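Side-chain contact in ATP-dependent protease (Xanthomonas campestris pv. campestris, PDB 7CAY), which is related to the N-terminal substrate-binding domain of Lon peptidase and probably recognises and binds protein substrates: residues A[179-182]-A[183-186]. Sequence-based numbering, arbitrary orientation.
Sequences DDPH and RRLE
With CG of D180 trans to its own backbone N (chi1 169°), the carboxylate swings over the first turn of helix 181-190, while a bend at chi3 (-74°) turns the R183 guanidinium back so that D180 CB sits near the rim of one face. The motif is an N-cap: D180 OD1 accepts from the backbone N of R183 at 2.8 Å, the proton arriving from above the carboxylate plane. A short aspartate suits this place because its carboxylate reaches an amide of the first turn, and its negative charge should be favourable at the helix start. P181 follows naturally, since its ring nitrogen has no proton to satisfy. The usual backbone bonds then begin, R184 N to D180 O at 2.9 Å and L185 N to P181 O at 3.1 Å. H182, whose ring can donate, adds a weak bond from ND1 to D180 OD2 (3.5 Å). R183 NE approaches D180 OD1 at 3.8 Å, a long ion pair with no N-H pointing at the oxygen; its NH1 forms a salt bridge with E178. Apolar L185 suits the buried side, touching A154 of helix 154-164, as H182 does. R184, long enough to reach back, gives its NE proton to E178 O and sets one guanidinium face over P181 CA, 3.9 Å from R184 CZ.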
loop_
_atom_site.group_PDB
_atom_site.type_symbol
_atom_site.label_atom_id
_atom_site.label_comp_id
_atom_site.label_asym_id
_atom_site.label_seq_id
_atom_site.Cartn_x
_atom_site.Cartn_y
_atom_site.Cartn_z
ATOM N N ASP A 179 8.465 -9.369 -4.276
ATOM C CA ASP A 179 7.640 -10.253 -3.462
ATOM C C ASP A 179 8.447 -11.102 -2.483
ATOM O O ASP A 179 7.882 -12.005 -1.857
ATOM C CB ASP A 179 6.791 -11.158 -4.359
ATOM C CG ASP A 179 5.769 -10.380 -5.173
ATOM O OD1 ASP A 179 5.423 -9.246 -4.773
ATOM O OD2 ASP A 179 5.311 -10.904 -6.212
ATOM N N ASP A 180 9.742 -10.834 -2.325
ATOM C CA ASP A 180 10.570 -11.563 -1.378
ATOM C C ASP A 180 11.103 -10.615 -0.311
ATOM O O ASP A 180 11.710 -9.588 -0.647
ATOM C CB ASP A 180 11.738 -12.267 -2.091
ATOM C CG ASP A 180 12.772 -12.813 -1.120
ATOM O OD1 ASP A 180 13.971 -12.502 -1.294
ATOM O OD2 ASP A 180 12.386 -13.535 -0.175
ATOM N N PRO A 181 10.899 -10.918 0.977
ATOM C CA PRO A 181 11.334 -9.978 2.025
ATOM C C PRO A 181 12.834 -9.750 2.062
ATOM O O PRO A 181 13.276 -8.632 2.355
ATOM C CB PRO A 181 10.832 -10.640 3.316
ATOM C CG PRO A 181 9.715 -11.535 2.878
ATOM C CD PRO A 181 10.111 -12.036 1.524
ATOM N N HIS A 182 13.635 -10.776 1.774
ATOM C CA HIS A 182 15.082 -10.625 1.889
ATOM C C HIS A 182 15.663 -9.858 0.706
ATOM O O HIS A 182 16.516 -8.983 0.893
ATOM C CB HIS A 182 15.741 -11.996 2.025
ATOM C CG HIS A 182 15.121 -12.855 3.083
ATOM N ND1 HIS A 182 14.192 -13.833 2.797
ATOM C CD2 HIS A 182 15.285 -12.873 4.426
ATOM C CE1 HIS A 182 13.817 -14.422 3.919
ATOM N NE2 HIS A 182 14.465 -13.860 4.922
ATOM N N ARG A 183 15.219 -10.167 -0.515
ATOM C CA ARG A 183 15.644 -9.368 -1.661
ATOM C C ARG A 183 15.114 -7.946 -1.565
ATOM O O ARG A 183 15.713 -7.019 -2.123
ATOM C CB ARG A 183 15.196 -10.024 -2.968
ATOM C CG ARG A 183 16.333 -10.692 -3.729
ATOM C CD ARG A 183 15.879 -11.278 -5.059
ATOM N NE ARG A 183 15.099 -12.502 -4.892
ATOM C CZ ARG A 183 13.814 -12.621 -5.208
ATOM N NH1 ARG A 183 13.157 -11.590 -5.723
ATOM N NH2 ARG A 183 13.188 -13.776 -5.019
ATOM N N ARG A 184 13.996 -7.755 -0.860
ATOM C CA ARG A 184 13.514 -6.408 -0.576
ATOM C C ARG A 184 14.515 -5.647 0.284
ATOM O O ARG A 184 14.860 -4.497 -0.009
ATOM C CB ARG A 184 12.152 -6.482 0.114
ATOM C CG ARG A 184 11.048 -5.700 -0.574
ATOM C CD ARG A 184 9.750 -5.813 0.206
ATOM N NE ARG A 184 9.038 -7.056 -0.079
ATOM C CZ ARG A 184 8.394 -7.774 0.836
ATOM N NH1 ARG A 184 8.387 -7.381 2.104
ATOM N NH2 ARG A 184 7.766 -8.889 0.486
ATOM N N LEU A 185 15.003 -6.286 1.350
ATOM C CA LEU A 185 16.000 -5.661 2.211
ATOM C C LEU A 185 17.350 -5.510 1.523
ATOM O O LEU A 185 18.135 -4.639 1.913
ATOM C CB LEU A 185 16.156 -6.469 3.501
ATOM C CG LEU A 185 14.995 -6.368 4.494
ATOM C CD1 LEU A 185 15.037 -7.513 5.493
ATOM C CD2 LEU A 185 15.033 -5.030 5.218
ATOM N N GLU A 186 17.637 -6.330 0.510
ATOM C CA GLU A 186 18.918 -6.220 -0.181
ATOM C C GLU A 186 18.972 -4.967 -1.048
ATOM O O GLU A 186 20.013 -4.305 -1.126
ATOM C CB GLU A 186 19.175 -7.475 -1.017
ATOM C CG GLU A 186 20.612 -7.623 -1.499
ATOM C CD GLU A 186 21.590 -7.884 -0.364
ATOM O OE1 GLU A 186 21.537 -8.980 0.236
ATOM O OE2 GLU A 186 22.409 -6.986 -0.071
#